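Local atomic coordinates of SAM dependent methyltransferase (Aquifex aeolicus, PDB entry 3DH0), a protein that binds S-adenosylmethionine and probably transfers its methyl group to an acceptor, as a member of the Rossmann-like class I methyltransferases. Residues D108-F114 against Y138-W144; F114-E118 against E156-S160. All coordinates share one frame; numbering follows the deposited sequence.

Contact 1: residues D108-F114 against Y138-W144. With SAM (S-adenosylmethionine), chain C.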
# COMPACT_ATOMS: atom_id res chain seq x y z
N ASP A 108 0.65 12.82 -0.19
CA ASP A 108 -0.77 13.15 -0.23
C ASP A 108 -1.64 11.91 -0.10
O ASP A 108 -2.72 11.93 0.52
CB ASP A 108 -1.06 13.85 -1.57
CG ASP A 108 -0.20 15.08 -1.78
OD1 ASP A 108 -0.32 16.04 -0.98
OD2 ASP A 108 0.60 15.09 -2.74
N PHE A 109 -1.15 10.82 -0.67
CA PHE A 109 -1.86 9.55 -0.67
C PHE A 109 -0.96 8.43 -0.15
O PHE A 109 0.20 8.33 -0.54
CB PHE A 109 -2.29 9.24 -2.10
CG PHE A 109 -3.43 8.28 -2.20
CD1 PHE A 109 -4.74 8.75 -2.27
CD2 PHE A 109 -3.20 6.91 -2.19
CE1 PHE A 109 -5.81 7.87 -2.34
CE2 PHE A 109 -4.26 6.01 -2.27
CZ PHE A 109 -5.58 6.49 -2.34
N ILE A 110 -1.49 7.60 0.72
CA ILE A 110 -0.75 6.46 1.25
C ILE A 110 -1.53 5.20 0.90
O ILE A 110 -2.66 5.01 1.32
CB ILE A 110 -0.59 6.55 2.77
CG1 ILE A 110 0.08 7.86 3.17
CG2 ILE A 110 0.27 5.38 3.27
CD1 ILE A 110 -0.10 8.21 4.64
N PHE A 111 -0.92 4.34 0.10
CA PHE A 111 -1.55 3.10 -0.34
C PHE A 111 -0.83 1.92 0.28
O PHE A 111 0.37 1.73 0.09
CB PHE A 111 -1.45 3.04 -1.86
CG PHE A 111 -1.97 1.78 -2.46
CD1 PHE A 111 -3.30 1.40 -2.28
CD2 PHE A 111 -1.15 0.99 -3.27
CE1 PHE A 111 -3.80 0.26 -2.89
CE2 PHE A 111 -1.64 -0.14 -3.89
CZ PHE A 111 -2.97 -0.51 -3.71
N MET A 112 -1.57 1.12 1.04
CA MET A 112 -0.99 -0.05 1.68
C MET A 112 -1.73 -1.31 1.22
O MET A 112 -2.74 -1.69 1.81
CB MET A 112 -1.10 0.11 3.20
CG MET A 112 0.16 -0.29 3.94
SD MET A 112 0.04 -0.09 5.71
CE MET A 112 -0.22 1.63 5.85
N ALA A 113 -1.22 -1.96 0.18
CA ALA A 113 -1.87 -3.16 -0.35
C ALA A 113 -1.31 -4.49 0.16
O ALA A 113 -0.21 -4.89 -0.20
CB ALA A 113 -1.85 -3.14 -1.87
N PHE A 114 -2.10 -5.17 0.98
CA PHE A 114 -1.73 -6.45 1.57
C PHE A 114 -0.45 -6.42 2.40
O PHE A 114 0.23 -7.43 2.53
CB PHE A 114 -1.58 -7.52 0.48
CG PHE A 114 -2.80 -7.70 -0.36
CD1 PHE A 114 -2.84 -7.19 -1.66
CD2 PHE A 114 -3.92 -8.36 0.14
CE1 PHE A 114 -3.97 -7.34 -2.45
CE2 PHE A 114 -5.05 -8.52 -0.63
CZ PHE A 114 -5.08 -8.01 -1.94
N TYR A 138 -4.57 11.19 2.57
CA TYR A 138 -5.55 10.09 2.60
C TYR A 138 -4.79 8.77 2.76
O TYR A 138 -3.72 8.59 2.19
CB TYR A 138 -6.35 10.00 1.30
CG TYR A 138 -6.95 11.28 0.76
CD1 TYR A 138 -6.14 12.25 0.16
CD2 TYR A 138 -8.34 11.48 0.76
CE1 TYR A 138 -6.69 13.38 -0.43
CE2 TYR A 138 -8.91 12.62 0.17
CZ TYR A 138 -8.08 13.56 -0.43
OH TYR A 138 -8.62 14.66 -1.07
N LEU A 139 -5.37 7.85 3.52
CA LEU A 139 -4.75 6.54 3.73
C LEU A 139 -5.64 5.42 3.15
O LEU A 139 -6.78 5.24 3.58
CB LEU A 139 -4.52 6.32 5.22
CG LEU A 139 -4.14 4.92 5.71
CD1 LEU A 139 -3.00 4.35 4.89
CD2 LEU A 139 -3.75 5.02 7.15
N ALA A 140 -5.12 4.67 2.19
CA ALA A 140 -5.88 3.58 1.58
C ALA A 140 -5.28 2.22 1.92
O ALA A 140 -4.27 1.81 1.34
CB ALA A 140 -5.92 3.76 0.08
N ILE A 141 -5.91 1.50 2.83
CA ILE A 141 -5.42 0.19 3.24
C ILE A 141 -6.29 -0.94 2.70
O ILE A 141 -7.48 -1.02 2.98
CB ILE A 141 -5.37 0.11 4.79
CG1 ILE A 141 -4.49 1.24 5.32
CG2 ILE A 141 -4.85 -1.24 5.23
CD1 ILE A 141 -4.36 1.28 6.80
N ILE A 142 -5.68 -1.83 1.92
CA ILE A 142 -6.40 -2.96 1.33
C ILE A 142 -5.84 -4.32 1.75
O ILE A 142 -4.65 -4.57 1.59
CB ILE A 142 -6.38 -2.88 -0.23
CG1 ILE A 142 -7.12 -1.63 -0.70
CG2 ILE A 142 -7.01 -4.13 -0.84
CD1 ILE A 142 -7.25 -1.50 -2.21
N ASP A 143 -6.69 -5.19 2.29
CA ASP A 143 -6.23 -6.51 2.71
C ASP A 143 -7.24 -7.66 2.63
O ASP A 143 -8.43 -7.43 2.45
CB ASP A 143 -5.64 -6.45 4.12
CG ASP A 143 -4.34 -7.23 4.24
OD1 ASP A 143 -4.29 -8.36 3.70
OD2 ASP A 143 -3.38 -6.72 4.85
N TRP A 144 -6.76 -8.89 2.78
CA TRP A 144 -7.61 -10.09 2.73
C TRP A 144 -8.59 -10.13 3.88
O TRP A 144 -8.31 -9.58 4.95
CB TRP A 144 -6.79 -11.37 2.81
CG TRP A 144 -5.75 -11.55 1.78
CD1 TRP A 144 -4.41 -11.33 1.92
CD2 TRP A 144 -5.95 -12.01 0.44
NE1 TRP A 144 -3.76 -11.64 0.75
CE2 TRP A 144 -4.68 -12.07 -0.17
CE3 TRP A 144 -7.07 -12.40 -0.30
CZ2 TRP A 144 -4.51 -12.49 -1.50
CZ3 TRP A 144 -6.90 -12.81 -1.61
CH2 TRP A 144 -5.64 -12.86 -2.20
N SAM C . 1.66 -4.94 -2.24
CA SAM C . 2.41 -5.89 -3.12
C SAM C . 1.61 -6.19 -4.37
O SAM C . 0.50 -5.66 -4.50
OXT SAM C . 2.16 -6.98 -5.20
CB SAM C . 2.70 -7.18 -2.38
CG SAM C . 3.18 -6.86 -1.02
SD SAM C . 3.61 -8.19 0.14
CE SAM C . 2.01 -8.89 0.55
C5' SAM C . 4.07 -7.25 1.52
C4' SAM C . 5.42 -6.56 1.43
O4' SAM C . 5.52 -5.81 2.63
C3' SAM C . 6.61 -7.54 1.54
O3' SAM C . 7.24 -7.51 0.23
C2' SAM C . 7.56 -6.93 2.55
O2' SAM C . 8.94 -6.89 2.27
C1' SAM C . 6.85 -5.57 2.85
N9 SAM C . 6.94 -5.05 4.20
C8 SAM C . 6.77 -5.68 5.42
N7 SAM C . 6.90 -4.89 6.43
C5 SAM C . 7.18 -3.64 5.86
C6 SAM C . 7.42 -2.36 6.42
N6 SAM C . 7.42 -2.15 7.76
N1 SAM C . 7.67 -1.30 5.56
C2 SAM C . 7.66 -1.55 4.23
N3 SAM C . 7.44 -2.72 3.61
C4 SAM C . 7.20 -3.73 4.49
O HOH W 1 -2.54 -3.78 3.99

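Contact 2: residues F114-E118 against E156-S160. With SAM (S-adenosylmethionine), chain C.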
# COMPACT_ATOMS: atom_id res chain seq x y z
N PHE A 114 -2.10 -5.17 0.98
CA PHE A 114 -1.73 -6.45 1.57
C PHE A 114 -0.45 -6.42 2.40
O PHE A 114 0.23 -7.43 2.53
CB PHE A 114 -1.58 -7.52 0.48
CG PHE A 114 -2.80 -7.70 -0.36
CD1 PHE A 114 -2.84 -7.19 -1.66
CD2 PHE A 114 -3.92 -8.36 0.14
CE1 PHE A 114 -3.97 -7.34 -2.45
CE2 PHE A 114 -5.05 -8.52 -0.63
CZ PHE A 114 -5.08 -8.01 -1.94
N THR A 115 -0.13 -5.27 2.97
CA THR A 115 1.08 -5.18 3.75
C THR A 115 0.87 -4.84 5.23
O THR A 115 1.75 -5.07 6.05
CB THR A 115 2.09 -4.19 3.06
OG1 THR A 115 3.12 -3.78 3.98
CG2 THR A 115 1.37 -2.98 2.53
N PHE A 116 -0.31 -4.33 5.58
CA PHE A 116 -0.56 -3.96 6.96
C PHE A 116 -0.36 -5.09 7.97
O PHE A 116 0.30 -4.91 8.99
CB PHE A 116 -1.97 -3.42 7.11
CG PHE A 116 -2.22 -2.73 8.42
CD1 PHE A 116 -1.74 -1.44 8.65
CD2 PHE A 116 -2.92 -3.37 9.43
CE1 PHE A 116 -1.96 -0.80 9.87
CE2 PHE A 116 -3.15 -2.75 10.65
CZ PHE A 116 -2.67 -1.45 10.87
N HIS A 117 -0.92 -6.26 7.68
CA HIS A 117 -0.79 -7.40 8.59
C HIS A 117 0.66 -7.91 8.69
O HIS A 117 0.94 -8.82 9.47
CB HIS A 117 -1.68 -8.56 8.12
CG HIS A 117 -1.22 -9.18 6.84
ND1 HIS A 117 -1.38 -8.56 5.62
CD2 HIS A 117 -0.52 -10.32 6.60
CE1 HIS A 117 -0.80 -9.29 4.68
NE2 HIS A 117 -0.26 -10.36 5.26
N GLU A 118 1.57 -7.35 7.90
CA GLU A 118 2.97 -7.76 7.92
C GLU A 118 3.87 -6.86 8.78
O GLU A 118 5.05 -7.14 8.98
CB GLU A 118 3.53 -7.80 6.50
CG GLU A 118 3.45 -9.15 5.85
CD GLU A 118 4.27 -9.22 4.58
OE1 GLU A 118 5.45 -8.82 4.61
OE2 GLU A 118 3.74 -9.70 3.56
N GLU A 156 -5.41 -16.82 10.39
CA GLU A 156 -4.67 -16.40 11.59
C GLU A 156 -3.48 -15.55 11.20
O GLU A 156 -2.81 -14.95 12.05
CB GLU A 156 -4.17 -17.60 12.42
CG GLU A 156 -4.82 -18.94 12.11
CD GLU A 156 -4.32 -19.54 10.81
OE1 GLU A 156 -3.10 -19.43 10.51
OE2 GLU A 156 -5.15 -20.12 10.08
N GLU A 157 -3.22 -15.51 9.90
CA GLU A 157 -2.10 -14.74 9.39
C GLU A 157 -2.51 -13.31 9.01
O GLU A 157 -1.66 -12.49 8.64
CB GLU A 157 -1.50 -15.45 8.18
CG GLU A 157 -0.74 -16.74 8.50
CD GLU A 157 0.68 -16.73 7.91
OE1 GLU A 157 0.81 -16.36 6.71
OE2 GLU A 157 1.65 -17.11 8.63
N VAL A 158 -3.79 -12.99 9.11
CA VAL A 158 -4.25 -11.67 8.73
C VAL A 158 -5.14 -11.05 9.80
O VAL A 158 -5.58 -11.74 10.72
CB VAL A 158 -5.06 -11.75 7.40
CG1 VAL A 158 -6.41 -12.43 7.65
CG2 VAL A 158 -5.27 -10.36 6.84
N TYR A 159 -5.39 -9.75 9.67
CA TYR A 159 -6.27 -9.01 10.57
C TYR A 159 -7.63 -8.99 9.90
O TYR A 159 -7.75 -9.27 8.70
CB TYR A 159 -5.85 -7.55 10.71
CG TYR A 159 -4.56 -7.24 11.43
CD1 TYR A 159 -3.50 -6.65 10.76
CD2 TYR A 159 -4.43 -7.46 12.80
CE1 TYR A 159 -2.33 -6.30 11.42
CE2 TYR A 159 -3.27 -7.11 13.47
CZ TYR A 159 -2.23 -6.52 12.78
OH TYR A 159 -1.08 -6.16 13.44
N SER A 160 -8.65 -8.64 10.65
CA SER A 160 -9.98 -8.52 10.10
C SER A 160 -10.23 -7.01 10.05
O SER A 160 -9.65 -6.27 10.84
CB SER A 160 -11.02 -9.17 11.02
OG SER A 160 -11.25 -8.36 12.16
N SAM C . 1.66 -4.94 -2.24
CA SAM C . 2.41 -5.89 -3.12
C SAM C . 1.61 -6.19 -4.37
O SAM C . 0.50 -5.66 -4.50
OXT SAM C . 2.16 -6.98 -5.20
CB SAM C . 2.70 -7.18 -2.38
CG SAM C . 3.18 -6.86 -1.02
SD SAM C . 3.61 -8.19 0.14
CE SAM C . 2.01 -8.89 0.55
C5' SAM C . 4.07 -7.25 1.52
C4' SAM C . 5.42 -6.56 1.43
O4' SAM C . 5.52 -5.81 2.63
C3' SAM C . 6.61 -7.54 1.54
O3' SAM C . 7.24 -7.51 0.23
C2' SAM C . 7.56 -6.93 2.55
O2' SAM C . 8.94 -6.89 2.27
C1' SAM C . 6.85 -5.57 2.85
N9 SAM C . 6.94 -5.05 4.20
C8 SAM C . 6.77 -5.68 5.42
N7 SAM C . 6.90 -4.89 6.43
C5 SAM C . 7.18 -3.64 5.86
C6 SAM C . 7.42 -2.36 6.42
N6 SAM C . 7.42 -2.15 7.76
N1 SAM C . 7.67 -1.30 5.56
C2 SAM C . 7.66 -1.55 4.23
N3 SAM C . 7.44 -2.72 3.61
C4 SAM C . 7.20 -3.73 4.49

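Contact 1: residues D108-F114 against Y138-W144
Strands 109-113 and 138-144 run side by side as parallel neighbours in the central sheet of a class I methyltransferase fold, whose strand order 3-2-1-4-5-7-6 makes them the fourth and fifth. Their axes come within 4.7 Å at 9°, and six backbone hydrogen bonds alternate between them, from Tyr138 N to Asp108 O through to Phe114 N to Ile142 O. On one face Phe109 brings CE2 and CZ against Ala140 CB (CE2 at 3.7 Å), and the edge of the Phe111 ring meets Ile142 CD1; helix 26-33 packs on this side through Phe33 and Val29. On the other face Leu139 CD1 touches both Ile110 CG2 and Met112 CE, the latter brought there by the bend at chi3 (-62°). Water 1 lies near Met112 O and Asp143 OD2 and probably links them. Beyond the last pair, Ala113 O accepts a hydrogen bond from the amino N of S-adenosylmethionine at 2.8 Å, making the strand end part of the cofactor pocket. Here Phe114 puts CE2 3.5 Å above one face of the Trp144 indole, the planes at 42°. With a serine in place of this tryptophan the indole face is gone, and the Phe114 ring would probably border a gap and turn more freely. Asp143 OD1 meets the rim of the Phe114 ring near its plane and accepts a hydrogen bond from Trp144 N with its anti lone pair, at 2.7 Å.

Contact 2: residues F114-E118 against E156-S160
His117 and Tyr159 supply most of the surface buried where the loop after strand 107-113 meets the loop leading into helix 161-170, and Phe116 adds the next share. No hydrogen bond crosses between 114-118 and 156-160; the two are joined by van der Waals contact. The Tyr159 ring lies alongside the backbone of the short 3-10 turn 116-118, with CE1 3.4 Å from His117 CA and CD1 3.7 Å from His117 CB. Phe116 O meets the same ring at its edge, in the plane. Phe116 comes to it from another direction: its CG is anti to the backbone N (chi1 -167°), and the ring reaches Tyr159 CE1 with CD2 at 3.6 Å. The two side chains cross at about a right angle in an oblique pairing, the ring planes inclined at 53°. Val164 and Ile167 of helix 161-170 touch both aromatic residues. The imidazole of His117 takes the place between backbone N and carbonyl carbon (chi1 69°), and its CD2 approaches Glu157 O at 3.2 Å, obliquely to the ring. Val158 CG2 packs beside His117 CG. Since ND1 is probably hydrogen-bonded to Asp143, the imidazole appears to be held from the sheet as well as packed against the loop, which probably restricts its rotation. On the cofactor side of 114-118, Thr115 OG1 gives a weak hydrogen bond to O4' of S-adenosylmethionine, at 3.4 Å, while Glu118 OE2 lies 3.2 Å from C5'. A cofactor lying against the loop after strand 4, at the carboxyl ends of the parallel strands, is characteristic of class I methyltransferases.

Overall arrangement
Contact 1 builds the centre of the sheet and contact 2 continues from its carboxyl end, with centres about 13 Å apart; Phe114 belongs to both. The segments alternate along the chain, so the loop 114-118 leaving the first strand packs on a loop that follows the second. A direct tie runs from Asp143 OD2 to His117 ND1, a probable hydrogen bond of 2.8 Å, and Val158 CG2 packs 3.7 Å from Trp144 O. Both contacts touch S-adenosylmethionine: contact 1 at its amino end, contact 2 along the ribose and at C8 of the adenine. Phe114 O lies 3.0 Å from the methyl carbon CE, placing the shared residue beside the group presumably transferred.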